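Local coordinates for protein putative phosphatase (Bacteroides thetaiotaomicron, PDB 3KYA) that binds zinc ions and is probably a phosphatase-like hydrolase, joining an IPT/TIG domain to a six-bladed beta-propeller, with its substrate unknown, at residues M105-L110 with R469-E474; C111-N116 with G129-K134; N330-M335 with M371-Q376; Y394-L399 with S447-D452. All blocks are in the same frame, centred on the assembly; numbering follows the deposited sequence. Where two conformers were deposited one is given.

Contact 1 (M105-L110 with R469-E474). With EDO (1,2-ethanediol), chain C.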
loop_
_atom_site.group_PDB
_atom_site.type_symbol
_atom_site.label_atom_id
_atom_site.label_comp_id
_atom_site.label_asym_id
_atom_site.label_seq_id
_atom_site.Cartn_x
_atom_site.Cartn_y
_atom_site.Cartn_z
HETATM N N MSE A 105 -6.558 3.606 -15.812
HETATM C CA MSE A 105 -7.813 4.297 -15.583
HETATM C C MSE A 105 -7.539 5.806 -15.713
HETATM O O MSE A 105 -6.460 6.302 -15.322
HETATM C CB MSE A 105 -8.365 3.971 -14.194
HETATM C CG MSE A 105 -8.726 2.513 -13.992
HETATM SE SE MSE A 105 -10.395 2.064 -14.860
HETATM C CE MSE A 105 -11.670 2.464 -13.455
ATOM N N VAL A 106 -8.500 6.529 -16.277
ATOM C CA VAL A 106 -8.384 7.970 -16.442
ATOM C C VAL A 106 -9.715 8.662 -16.131
ATOM O O VAL A 106 -10.779 8.059 -16.270
ATOM C CB VAL A 106 -7.920 8.365 -17.869
ATOM C CG1 VAL A 106 -6.479 7.881 -18.124
ATOM C CG2 VAL A 106 -8.890 7.841 -18.964
ATOM N N VAL A 107 -9.649 9.923 -15.710
ATOM C CA VAL A 107 -10.866 10.696 -15.461
ATOM C C VAL A 107 -11.285 11.339 -16.790
ATOM O O VAL A 107 -10.439 11.785 -17.557
ATOM C CB VAL A 107 -10.668 11.768 -14.384
ATOM C CG1 VAL A 107 -11.973 12.546 -14.132
ATOM C CG2 VAL A 107 -10.171 11.130 -13.079
ATOM N N GLY A 108 -12.584 11.336 -17.059
ATOM C CA GLY A 108 -13.163 11.958 -18.262
ATOM C C GLY A 108 -14.363 12.803 -17.879
ATOM O O GLY A 108 -14.764 12.818 -16.710
ATOM N N THR A 109 -14.944 13.497 -18.856
ATOM C CA THR A 109 -16.134 14.313 -18.616
ATOM C C THR A 109 -17.227 13.826 -19.558
ATOM O O THR A 109 -17.072 13.903 -20.776
ATOM C CB THR A 109 -15.852 15.812 -18.802
ATOM O OG1 THR A 109 -14.797 16.214 -17.904
ATOM C CG2 THR A 109 -17.123 16.669 -18.516
ATOM N N LEU A 110 -18.313 13.300 -18.988
ATOM C CA LEU A 110 -19.427 12.752 -19.783
ATOM C C LEU A 110 -20.355 13.837 -20.334
ATOM O O LEU A 110 -20.656 13.873 -21.533
ATOM C CB LEU A 110 -20.268 11.812 -18.905
ATOM C CG LEU A 110 -21.463 11.129 -19.573
ATOM C CD1 LEU A 110 -20.970 10.064 -20.573
ATOM C CD2 LEU A 110 -22.426 10.560 -18.539
ATOM N N ARG A 469 -18.705 13.192 -14.394
ATOM C CA ARG A 469 -17.373 12.745 -14.776
ATOM C C ARG A 469 -17.355 11.220 -14.828
ATOM O O ARG A 469 -18.238 10.561 -14.274
ATOM C CB ARG A 469 -16.319 13.206 -13.768
ATOM C CG ARG A 469 -16.353 14.670 -13.400
ATOM C CD ARG A 469 -15.919 15.572 -14.516
ATOM N NE ARG A 469 -14.493 15.477 -14.822
ATOM C CZ ARG A 469 -13.522 16.087 -14.145
ATOM N NH1 ARG A 469 -13.789 16.834 -13.075
ATOM N NH2 ARG A 469 -12.261 15.949 -14.547
ATOM N N THR A 470 -16.372 10.671 -15.527
ATOM C CA THR A 470 -16.193 9.237 -15.596
ATOM C C THR A 470 -14.798 8.877 -15.114
ATOM O O THR A 470 -13.890 9.698 -15.191
ATOM C CB THR A 470 -16.338 8.690 -17.039
ATOM O OG1 THR A 470 -15.415 9.353 -17.910
ATOM C CG2 THR A 470 -17.759 8.891 -17.554
ATOM N N ILE A 471 -14.646 7.667 -14.583
ATOM C CA ILE A 471 -13.320 7.107 -14.308
ATOM C C ILE A 471 -13.386 5.756 -14.984
ATOM O O ILE A 471 -14.180 4.893 -14.588
ATOM C CB ILE A 471 -12.978 6.955 -12.838
ATOM C CG1 ILE A 471 -13.137 8.301 -12.127
ATOM C CG2 ILE A 471 -11.532 6.413 -12.715
ATOM C CD1 ILE A 471 -12.924 8.256 -10.589
ATOM N N SER A 472 -12.571 5.577 -16.017
ATOM C CA SER A 472 -12.607 4.361 -16.827
ATOM C C SER A 472 -11.292 4.173 -17.553
ATOM O O SER A 472 -10.481 5.099 -17.624
ATOM C CB SER A 472 -13.736 4.445 -17.853
ATOM O OG SER A 472 -13.561 5.554 -18.706
HETATM N N MSE A 473 -11.113 2.992 -18.145
HETATM C CA MSE A 473 -9.875 2.661 -18.857
HETATM C C MSE A 473 -9.680 3.558 -20.070
HETATM O O MSE A 473 -10.598 3.727 -20.874
HETATM C CB MSE A 473 -9.892 1.201 -19.323
HETATM C CG MSE A 473 -9.892 0.178 -18.207
HETATM SE SE MSE A 473 -8.295 0.322 -17.139
HETATM C CE MSE A 473 -7.027 0.020 -18.583
ATOM N N GLU A 474 -8.489 4.139 -20.221
ATOM C CA GLU A 474 -8.236 4.975 -21.395
ATOM C C GLU A 474 -8.378 4.136 -22.680
ATOM O O GLU A 474 -8.153 2.928 -22.665
ATOM C CB GLU A 474 -6.861 5.633 -21.338
ATOM C CG GLU A 474 -5.717 4.657 -21.255
ATOM C CD GLU A 474 -4.372 5.336 -21.100
ATOM O OE1 GLU A 474 -4.172 6.440 -21.651
ATOM O OE2 GLU A 474 -3.503 4.735 -20.448
HETATM C C1 EDO C . -2.947 7.269 -18.702
HETATM O O1 EDO C . -2.965 8.102 -19.868
HETATM C C2 EDO C . -2.786 8.112 -17.448
HETATM O O2 EDO C . -1.465 8.659 -17.399
HETATM O O HOH W 1 -12.922 8.094 -18.051
#
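V107 and I471 sit opposite each other in the antiparallel ladder that closes the beta-propeller: 105-110, its first strand, is hydrogen-bonded to 467-473, its last, so one blade is built from both ends of the propeller chain, the closure called molecular velcro. Four backbone bonds, V106 with S472 and G108 with T470, each in both directions, hold the ladder.

The tightly packed face carries V107, I471 and R469. Two beta-branched apolar residues suit a buried strand pair, V107 CG2 lying 4.2 Å from I471 CG1. R469 is buried too, and its chain doubles back (chi2 and chi3 both -70°), bringing NE to 3.3 Å from G108 O. That oxygen is gripped from opposite faces of its carbonyl plane, by R469 NE and by T470 N at 2.9 Å. R469 NH2 packs 3.4 Å from V107 CG1, and the guanidinium charge is met by salt bridges to D434 and D462. An alanine in place of R469 would probably leave both aspartates without their cationic mate and open a gap beside V107 CG1.

The other face, with V106, G108, T470 and S472, is partly exposed and includes a water. Glycine suits position 108, since a methyl group there would collide with T470 OG1. Polar side chains here share that water, which donates to V106 O at 2.8 Å and is hydrogen-bonded to T470 OG1 at 2.8 Å and S472 OG at 2.7 Å.

Contact 2 (C111-N116 with G129-K134). With EDO (1,2-ethanediol), chain J.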
loop_
_atom_site.group_PDB
_atom_site.type_symbol
_atom_site.label_atom_id
_atom_site.label_comp_id
_atom_site.label_asym_id
_atom_site.label_seq_id
_atom_site.Cartn_x
_atom_site.Cartn_y
_atom_site.Cartn_z
ATOM N N CYS A 111 -20.862 14.687 -19.450
ATOM C CA CYS A 111 -21.802 15.732 -19.864
ATOM C C CYS A 111 -21.859 16.832 -18.839
ATOM O O CYS A 111 -21.373 16.666 -17.714
ATOM C CB CYS A 111 -23.196 15.150 -20.092
ATOM S SG CYS A 111 -23.916 14.348 -18.657
ATOM N N GLY A 112 -22.463 17.952 -19.228
ATOM C CA GLY A 112 -22.507 19.131 -18.378
ATOM C C GLY A 112 -21.317 20.024 -18.685
ATOM O O GLY A 112 -20.324 19.581 -19.274
ATOM N N TYR A 113 -21.442 21.298 -18.330
ATOM C CA TYR A 113 -20.364 22.265 -18.494
ATOM C C TYR A 113 -20.634 23.502 -17.661
ATOM O O TYR A 113 -21.756 23.739 -17.199
ATOM C CB TYR A 113 -20.157 22.671 -19.956
ATOM C CG TYR A 113 -21.250 23.525 -20.554
ATOM C CD1 TYR A 113 -22.432 22.955 -21.022
ATOM C CD2 TYR A 113 -21.091 24.897 -20.686
ATOM C CE1 TYR A 113 -23.436 23.739 -21.589
ATOM C CE2 TYR A 113 -22.081 25.689 -21.254
ATOM C CZ TYR A 113 -23.253 25.105 -21.701
ATOM O OH TYR A 113 -24.237 25.879 -22.266
ATOM N N ARG A 114 -19.583 24.285 -17.477
ATOM C CA ARG A 114 -19.661 25.507 -16.720
ATOM C C ARG A 114 -18.848 26.529 -17.500
ATOM O O ARG A 114 -17.618 26.377 -17.609
ATOM C CB ARG A 114 -19.099 25.265 -15.313
ATOM C CG ARG A 114 -19.157 26.426 -14.384
ATOM C CD ARG A 114 -18.395 26.127 -13.085
ATOM N NE ARG A 114 -18.195 27.334 -12.290
ATOM C CZ ARG A 114 -18.629 27.548 -11.053
ATOM N NH1 ARG A 114 -19.270 26.612 -10.362
ATOM N NH2 ARG A 114 -18.359 28.713 -10.468
ATOM N N ASN A 115 -19.519 27.544 -18.065
ATOM C CA ASN A 115 -18.819 28.577 -18.846
ATOM C C ASN A 115 -18.138 29.598 -17.921
ATOM O O ASN A 115 -18.245 29.496 -16.697
ATOM C CB ASN A 115 -19.750 29.223 -19.913
ATOM C CG ASN A 115 -20.918 30.017 -19.315
ATOM O OD1 ASN A 115 -20.820 30.584 -18.231
ATOM N ND2 ASN A 115 -22.021 30.077 -20.056
ATOM N N ASN A 116 -17.422 30.567 -18.488
ATOM C CA ASN A 116 -16.681 31.539 -17.661
ATOM C C ASN A 116 -17.557 32.419 -16.774
ATOM O O ASN A 116 -17.093 32.887 -15.734
ATOM C CB ASN A 116 -15.739 32.411 -18.510
ATOM C CG ASN A 116 -16.442 33.062 -19.668
ATOM O OD1 ASN A 116 -17.150 32.393 -20.419
ATOM N ND2 ASN A 116 -16.243 34.367 -19.838
ATOM N N GLY A 129 -22.727 18.977 -28.317
ATOM C CA GLY A 129 -23.279 20.049 -29.146
ATOM C C GLY A 129 -22.747 21.394 -28.704
ATOM O O GLY A 129 -21.937 21.467 -27.777
ATOM N N PRO A 130 -23.185 22.469 -29.374
ATOM C CA PRO A 130 -22.758 23.810 -29.002
ATOM C C PRO A 130 -23.464 24.279 -27.730
ATOM O O PRO A 130 -24.555 23.795 -27.422
ATOM C CB PRO A 130 -23.205 24.661 -30.197
ATOM C CG PRO A 130 -24.370 23.957 -30.746
ATOM C CD PRO A 130 -24.115 22.484 -30.519
ATOM N N GLU A 131 -22.851 25.213 -27.008
ATOM C CA GLU A 131 -23.472 25.787 -25.822
ATOM C C GLU A 131 -24.797 26.379 -26.296
ATOM O O GLU A 131 -24.864 26.948 -27.385
ATOM C CB GLU A 131 -22.546 26.819 -25.166
ATOM C CG GLU A 131 -21.178 26.234 -24.747
ATOM C CD GLU A 131 -20.321 27.184 -23.901
ATOM O OE1 GLU A 131 -20.745 28.337 -23.654
ATOM O OE2 GLU A 131 -19.221 26.758 -23.471
ATOM N N GLY A 132 -25.868 26.186 -25.526
ATOM C CA GLY A 132 -27.216 26.593 -25.952
ATOM C C GLY A 132 -28.017 25.386 -26.401
ATOM O O GLY A 132 -29.249 25.402 -26.394
ATOM N N VAL A 133 -27.316 24.326 -26.801
ATOM C CA VAL A 133 -27.949 23.073 -27.205
ATOM C C VAL A 133 -27.572 21.927 -26.256
ATOM O O VAL A 133 -28.461 21.253 -25.723
ATOM C CB VAL A 133 -27.557 22.673 -28.635
ATOM C CG1 VAL A 133 -28.216 21.345 -29.019
ATOM C CG2 VAL A 133 -27.938 23.782 -29.630
ATOM N N LYS A 134 -26.273 21.707 -26.035
ATOM C CA LYS A 134 -25.863 20.596 -25.172
ATOM C C LYS A 134 -26.390 20.804 -23.749
ATOM O O LYS A 134 -26.564 21.940 -23.282
ATOM C CB LYS A 134 -24.349 20.337 -25.200
ATOM C CG LYS A 134 -23.443 21.406 -24.630
ATOM C CD LYS A 134 -22.002 20.886 -24.551
ATOM C CE LYS A 134 -21.004 21.991 -24.210
ATOM N NZ LYS A 134 -19.623 21.464 -24.062
HETATM C C1 EDO J . -19.524 16.818 -23.620
HETATM O O1 EDO J . -18.654 15.796 -24.123
HETATM C C2 EDO J . -19.002 17.325 -22.275
HETATM O O2 EDO J . -19.418 18.681 -22.046
HETATM O O HOH W 2 -26.570 24.714 -23.331
HETATM O O HOH W 3 -23.834 28.530 -22.391
#
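Y113 reaches across to E131 and K134 through carbon contacts first. Its chi1 of 70° sets CG between the backbone N and the carbonyl carbon, and the ring extends toward 129-134. In the modelled copy, one of two and so less certain, K134 CE lies over a face of the Y113 ring, 4.1 Å from its centroid, a CH-pi contact, while E131 comes in obliquely, CD 3.5 Å from Y113 CE2.

Polar links run through water, as no direct hydrogen bond crosses. Two waters lie in the ring plane at the Y113 hydroxyl. The first, 2.8 Å from Y113 OH, accepts from G132 N and donates to K134 O; the second, 2.7 Å from the same Y113 OH, is weakly bonded to E131 OE1 and N115 ND2, whose stronger partner is D119. An alanine at Y113 would probably leave both waters without their shared hydroxyl and E131 freer to turn.

Residues 130-133 form a type II beta-turn, V133 N donating to P130 O, with glycine third, in a surface loop between strands 125-126 and 141-147 of the next propeller blade, set against 111-116, which leads there from the closing blade.

Contact 3 (N330-M335 with M371-Q376)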
loop_
_atom_site.group_PDB
_atom_site.type_symbol
_atom_site.label_atom_id
_atom_site.label_comp_id
_atom_site.label_asym_id
_atom_site.label_seq_id
_atom_site.Cartn_x
_atom_site.Cartn_y
_atom_site.Cartn_z
ATOM N N ASN A 330 -21.968 15.452 7.882
ATOM C CA ASN A 330 -21.702 16.710 8.577
ATOM C C ASN A 330 -20.649 16.654 9.691
ATOM O O ASN A 330 -20.273 17.697 10.216
ATOM C CB ASN A 330 -23.014 17.327 9.117
ATOM C CG ASN A 330 -23.658 16.520 10.248
ATOM O OD1 ASN A 330 -23.448 15.323 10.393
ATOM N ND2 ASN A 330 -24.500 17.191 11.028
ATOM N N ASN A 331 -20.155 15.464 10.032
ATOM C CA ASN A 331 -19.154 15.341 11.099
ATOM C C ASN A 331 -17.852 14.615 10.724
ATOM O O ASN A 331 -17.014 14.327 11.578
ATOM C CB ASN A 331 -19.827 14.804 12.368
ATOM C CG ASN A 331 -20.669 15.875 13.057
ATOM O OD1 ASN A 331 -20.145 16.919 13.469
ATOM N ND2 ASN A 331 -21.962 15.616 13.207
ATOM N N HIS A 332 -17.707 14.338 9.430
ATOM C CA HIS A 332 -16.447 13.923 8.809
ATOM C C HIS A 332 -15.836 12.568 9.176
ATOM O O HIS A 332 -14.621 12.438 9.276
ATOM C CB HIS A 332 -15.436 15.076 9.018
ATOM C CG HIS A 332 -16.064 16.429 8.882
ATOM N ND1 HIS A 332 -16.590 16.887 7.690
ATOM C CD2 HIS A 332 -16.307 17.398 9.799
ATOM C CE1 HIS A 332 -17.125 18.083 7.880
ATOM N NE2 HIS A 332 -16.962 18.417 9.150
ATOM N N TYR A 333 -16.681 11.549 9.307
ATOM C CA TYR A 333 -16.209 10.182 9.544
ATOM C C TYR A 333 -17.239 9.125 9.118
ATOM O O TYR A 333 -18.392 9.449 8.830
ATOM C CB TYR A 333 -15.797 9.976 11.026
ATOM C CG TYR A 333 -16.940 9.959 12.041
ATOM C CD1 TYR A 333 -17.678 11.102 12.315
ATOM C CD2 TYR A 333 -17.247 8.807 12.759
ATOM C CE1 TYR A 333 -18.719 11.088 13.254
ATOM C CE2 TYR A 333 -18.283 8.784 13.693
ATOM C CZ TYR A 333 -19.008 9.930 13.941
ATOM O OH TYR A 333 -20.032 9.911 14.868
ATOM N N PHE A 334 -16.781 7.874 9.048
ATOM C CA PHE A 334 -17.614 6.706 8.804
ATOM C C PHE A 334 -17.601 5.783 10.025
ATOM O O PHE A 334 -16.546 5.594 10.678
ATOM C CB PHE A 334 -17.128 5.843 7.599
ATOM C CG PHE A 334 -17.419 6.417 6.245
ATOM C CD1 PHE A 334 -16.531 7.289 5.642
ATOM C CD2 PHE A 334 -18.551 6.016 5.529
ATOM C CE1 PHE A 334 -16.808 7.824 4.380
ATOM C CE2 PHE A 334 -18.826 6.550 4.284
ATOM C CZ PHE A 334 -17.942 7.443 3.709
HETATM N N MSE A 335 -18.768 5.221 10.320
HETATM C CA MSE A 335 -18.929 4.194 11.326
HETATM C C MSE A 335 -19.194 2.877 10.583
HETATM O O MSE A 335 -19.582 2.884 9.404
HETATM C CB MSE A 335 -20.082 4.520 12.278
HETATM C CG MSE A 335 -19.946 5.855 13.005
HETATM SE SE MSE A 335 -21.353 6.146 14.311
HETATM C CE MSE A 335 -20.720 4.915 15.667
HETATM N N MSE A 371 -11.058 13.425 6.635
HETATM C CA MSE A 371 -11.871 13.681 5.453
HETATM C C MSE A 371 -12.734 14.923 5.728
HETATM O O MSE A 371 -12.712 15.476 6.831
HETATM C CB MSE A 371 -12.707 12.449 5.120
HETATM C CG MSE A 371 -13.588 11.978 6.274
HETATM SE SE MSE A 371 -14.352 10.200 6.037
HETATM C CE MSE A 371 -12.798 9.057 6.127
ATOM N N ASN A 372 -13.488 15.382 4.733
ATOM C CA ASN A 372 -14.246 16.605 4.892
ATOM C C ASN A 372 -15.530 16.550 4.055
ATOM O O ASN A 372 -15.502 16.778 2.846
ATOM C CB ASN A 372 -13.357 17.789 4.508
ATOM C CG ASN A 372 -13.924 19.115 4.937
ATOM O OD1 ASN A 372 -15.096 19.218 5.290
ATOM N ND2 ASN A 372 -13.088 20.150 4.913
ATOM N N ASN A 373 -16.641 16.282 4.746
ATOM C CA ASN A 373 -17.964 16.119 4.116
ATOM C C ASN A 373 -17.977 14.891 3.202
ATOM O O ASN A 373 -18.115 15.021 1.970
ATOM C CB ASN A 373 -18.445 17.363 3.330
ATOM C CG ASN A 373 -18.966 18.478 4.220
ATOM O OD1 ASN A 373 -20.167 18.756 4.239
ATOM N ND2 ASN A 373 -18.073 19.127 4.942
ATOM N N PRO A 374 -17.815 13.685 3.782
ATOM C CA PRO A 374 -17.855 12.460 2.979
ATOM C C PRO A 374 -19.277 12.209 2.475
ATOM O O PRO A 374 -20.234 12.243 3.272
ATOM C CB PRO A 374 -17.437 11.369 3.961
ATOM C CG PRO A 374 -17.834 11.903 5.308
ATOM C CD PRO A 374 -17.655 13.391 5.223
ATOM N N CYS A 375 -19.410 11.989 1.170
ATOM C CA CYS A 375 -20.719 11.780 0.550
ATOM C C CYS A 375 -20.861 10.347 -0.000
ATOM O O CYS A 375 -20.468 9.396 0.681
ATOM C CB CYS A 375 -21.003 12.901 -0.469
ATOM S SG CYS A 375 -21.197 14.558 0.317
ATOM N N GLN A 376 -21.369 10.177 -1.218
ATOM C CA GLN A 376 -21.733 8.845 -1.686
ATOM C C GLN A 376 -20.557 7.888 -1.801
ATOM O O GLN A 376 -19.478 8.271 -2.237
ATOM C CB GLN A 376 -22.468 8.919 -3.030
ATOM C CG GLN A 376 -23.223 7.630 -3.379
ATOM C CD GLN A 376 -24.227 7.826 -4.499
ATOM O OE1 GLN A 376 -24.135 8.787 -5.258
ATOM N NE2 GLN A 376 -25.198 6.907 -4.604
HETATM O O HOH W 4 -12.127 13.374 9.441
#
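The imidazole of H332 receives the backbone N-H of N373 at its edge, in the ring plane, ND1 to N being 3.0 Å with an N-H...acceptor angle of 154°; ND1 is therefore the unprotonated nitrogen. One face of this ring has N330 C 4.1 Å above it, offset toward the rim. The F334 ring meets M371 SE at its edge, 3.7 Å from CD1, in a Met-aromatic contact, and P374 CB comes obliquely to 3.6 Å from F334 CE1. F393 and F395 add edge-to-face contacts to the same phenyl ring, so a large flat apolar residue suits this buried place.

M371, a selenomethionine, serves both halves of the contact. Its chi1 of 56° sets CG between the backbone N and the carbonyl carbon, 3.2 Å from H332 O, and the chain then carries selenium on to F334. A water lies between the backbones, 2.7 Å from H332 O, and accepts from M371 N at 3.0 Å. H332 and N373 both have left-handed backbone angles, a conformation that suits the asparagine of the pair. In one of two conformers, so only tentatively, N373 ND2 donates to N372 OD1. P374, which has no N-H to satisfy, packs its ring against F334, while the buried Y333 N finds no partner in the model.

The contact joins strand 333-340 of one propeller blade to the start of 374-381, the first strand of the next, and belongs to the apolar seam between neighbouring blades.

Contact 4 (Y394-L399 with S447-D452). With EDO (1,2-ethanediol), chain K.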
loop_
_atom_site.group_PDB
_atom_site.type_symbol
_atom_site.label_atom_id
_atom_site.label_comp_id
_atom_site.label_asym_id
_atom_site.label_seq_id
_atom_site.Cartn_x
_atom_site.Cartn_y
_atom_site.Cartn_z
ATOM N N TYR A 394 -15.094 2.912 -2.011
ATOM C CA TYR A 394 -14.681 4.171 -2.620
ATOM C C TYR A 394 -15.757 5.201 -2.337
ATOM O O TYR A 394 -16.936 4.871 -2.423
ATOM C CB TYR A 394 -14.520 4.024 -4.131
ATOM C CG TYR A 394 -13.352 3.154 -4.527
ATOM C CD1 TYR A 394 -13.435 1.769 -4.474
ATOM C CD2 TYR A 394 -12.165 3.723 -4.960
ATOM C CE1 TYR A 394 -12.357 0.969 -4.854
ATOM C CE2 TYR A 394 -11.088 2.940 -5.327
ATOM C CZ TYR A 394 -11.180 1.573 -5.265
ATOM O OH TYR A 394 -10.087 0.816 -5.635
ATOM N N PHE A 395 -15.367 6.423 -1.978
ATOM C CA PHE A 395 -16.353 7.474 -1.694
ATOM C C PHE A 395 -15.859 8.838 -2.136
ATOM O O PHE A 395 -14.650 9.076 -2.229
ATOM C CB PHE A 395 -16.743 7.494 -0.206
ATOM C CG PHE A 395 -15.687 8.067 0.715
ATOM C CD1 PHE A 395 -14.699 7.258 1.293
ATOM C CD2 PHE A 395 -15.694 9.421 1.023
ATOM C CE1 PHE A 395 -13.739 7.806 2.150
ATOM C CE2 PHE A 395 -14.748 9.965 1.879
ATOM C CZ PHE A 395 -13.764 9.146 2.442
ATOM N N VAL A 396 -16.801 9.723 -2.453
ATOM C CA VAL A 396 -16.454 11.083 -2.833
ATOM C C VAL A 396 -16.366 11.920 -1.541
ATOM O O VAL A 396 -17.310 11.960 -0.759
ATOM C CB VAL A 396 -17.413 11.682 -3.914
ATOM C CG1 VAL A 396 -17.061 11.086 -5.287
ATOM C CG2 VAL A 396 -18.934 11.516 -3.564
ATOM N N ASP A 397 -15.197 12.531 -1.340
ATOM C CA ASP A 397 -14.854 13.345 -0.153
ATOM C C ASP A 397 -15.059 14.768 -0.634
ATOM O O ASP A 397 -14.163 15.375 -1.217
ATOM C CB ASP A 397 -13.422 13.039 0.236
ATOM C CG ASP A 397 -13.013 13.643 1.568
ATOM O OD1 ASP A 397 -13.900 14.135 2.311
ATOM O OD2 ASP A 397 -11.799 13.600 1.858
ATOM N N ARG A 398 -16.247 15.299 -0.372
ATOM C CA ARG A 398 -16.713 16.512 -1.077
ATOM C C ARG A 398 -15.806 17.723 -1.036
ATOM O O ARG A 398 -15.460 18.251 -2.094
ATOM C CB ARG A 398 -18.152 16.911 -0.664
ATOM C CG ARG A 398 -18.743 17.967 -1.595
ATOM C CD ARG A 398 -20.232 18.284 -1.350
ATOM N NE ARG A 398 -20.453 18.817 -0.010
ATOM C CZ ARG A 398 -20.339 20.093 0.351
ATOM N NH1 ARG A 398 -19.988 21.041 -0.512
ATOM N NH2 ARG A 398 -20.578 20.426 1.617
ATOM N N LEU A 399 -15.412 18.154 0.163
ATOM C CA LEU A 399 -14.620 19.372 0.294
ATOM C C LEU A 399 -13.124 19.150 0.092
ATOM O O LEU A 399 -12.339 20.092 0.195
ATOM C CB LEU A 399 -14.935 20.083 1.624
ATOM C CG LEU A 399 -16.328 20.731 1.672
ATOM C CD1 LEU A 399 -16.615 21.365 3.038
ATOM C CD2 LEU A 399 -16.513 21.772 0.546
ATOM N N SER A 447 -20.189 14.956 -4.943
ATOM C CA SER A 447 -21.270 14.467 -4.063
ATOM C C SER A 447 -21.851 13.085 -4.397
ATOM O O SER A 447 -22.316 12.380 -3.499
ATOM C CB SER A 447 -22.419 15.499 -4.062
ATOM O OG SER A 447 -22.906 15.732 -5.385
ATOM N N GLY A 448 -21.843 12.721 -5.675
ATOM C CA GLY A 448 -22.415 11.459 -6.149
ATOM C C GLY A 448 -21.383 10.530 -6.766
ATOM O O GLY A 448 -20.391 10.991 -7.351
ATOM N N LEU A 449 -21.626 9.224 -6.637
ATOM C CA LEU A 449 -20.710 8.201 -7.122
ATOM C C LEU A 449 -21.415 6.869 -7.322
ATOM O O LEU A 449 -22.174 6.422 -6.445
ATOM C CB LEU A 449 -19.563 7.992 -6.106
ATOM C CG LEU A 449 -18.419 7.062 -6.508
ATOM C CD1 LEU A 449 -17.608 7.681 -7.636
ATOM C CD2 LEU A 449 -17.498 6.730 -5.293
ATOM N N VAL A 450 -21.185 6.256 -8.478
ATOM C CA VAL A 450 -21.680 4.898 -8.771
ATOM C C VAL A 450 -20.589 4.145 -9.506
ATOM O O VAL A 450 -19.709 4.761 -10.109
ATOM C CB VAL A 450 -22.974 4.856 -9.635
ATOM C CG1 VAL A 450 -24.178 5.279 -8.831
ATOM C CG2 VAL A 450 -22.825 5.676 -10.922
ATOM N N TYR A 451 -20.665 2.817 -9.480
ATOM C CA TYR A 451 -19.726 1.962 -10.198
ATOM C C TYR A 451 -20.489 0.910 -10.972
ATOM O O TYR A 451 -21.355 0.233 -10.412
ATOM C CB TYR A 451 -18.762 1.277 -9.219
ATOM C CG TYR A 451 -17.685 0.427 -9.859
ATOM C CD1 TYR A 451 -16.580 1.015 -10.480
ATOM C CD2 TYR A 451 -17.720 -0.961 -9.779
ATOM C CE1 TYR A 451 -15.568 0.236 -11.061
ATOM C CE2 TYR A 451 -16.700 -1.746 -10.332
ATOM C CZ TYR A 451 -15.628 -1.140 -10.967
ATOM O OH TYR A 451 -14.611 -1.906 -11.519
ATOM N N ASP A 452 -20.209 0.820 -12.271
ATOM C CA ASP A 452 -20.763 -0.216 -13.126
ATOM C C ASP A 452 -19.772 -1.373 -13.006
ATOM O O ASP A 452 -18.627 -1.270 -13.497
ATOM C CB ASP A 452 -20.900 0.293 -14.559
ATOM C CG ASP A 452 -21.512 -0.730 -15.494
ATOM O OD1 ASP A 452 -21.279 -1.952 -15.318
ATOM O OD2 ASP A 452 -22.206 -0.302 -16.446
HETATM C C1 EDO K . -11.036 -0.960 -9.755
HETATM O O1 EDO K . -10.246 0.000 -9.048
HETATM C C2 EDO K . -11.751 -0.249 -10.895
HETATM O O2 EDO K . -12.059 -1.174 -11.938
#
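V396 presses CG2 to 3.4 Å from the backbone carbonyl carbon of S447, yet no hydrogen bond crosses between these two nearly antiparallel strands. Their axes come no closer than 6.7 Å, at an angle of 161°, and side chains fill the interval. At S447 and G448 the strand has a classic beta bulge, both residues facing a single residue of strand 457-462, and it is on this bulged backbone that the valine methyl rests.

L449 continues the contact. Its CG is anti to the backbone N (chi1 -174°), and L449 CB lies 4.1 Å from V396 CG1. One branch, L449 CD2, goes farther, to 3.5 Å from Y394 O and 4.2 Å from Y394 CB. Compact valine and branched leucine suit a place where both are buried: V396 also touches V403 and V460, and L449 touches F458 and V460. Two polar groups find partners outside the pair: S447 OG bonds to G142 N, and R398 forms a salt bridge with D445. Farther along, Y451 OH shares a 2.7 Å hydrogen bond with O2 of a bound ethanediol.

Strand 391-397 is the second of its blade and 446-452 the innermost of the closing blade, so this is sheet-on-sheet side-chain packing between adjacent blades of a beta-propeller.

How the contacts relate
Contacts 3 and 4 are buried and adjoin, their centres 11 Å apart: strands 374-381 and 391-397 are neighbours in one blade, C375 N bonding to V396 O, and each contact ties that blade to a different neighbour. Their chemistry is largely apolar, with a histidine-backbone bond added in contact 3. Contact 1 works within a sheet instead, through backbone bonds and a buried arginine, and is only partly buried. It shares its blade with 446-452 of contact 4. Contact 2, which follows 105-110 directly in sequence, lies at the surface and relies on water bridges and a ring face.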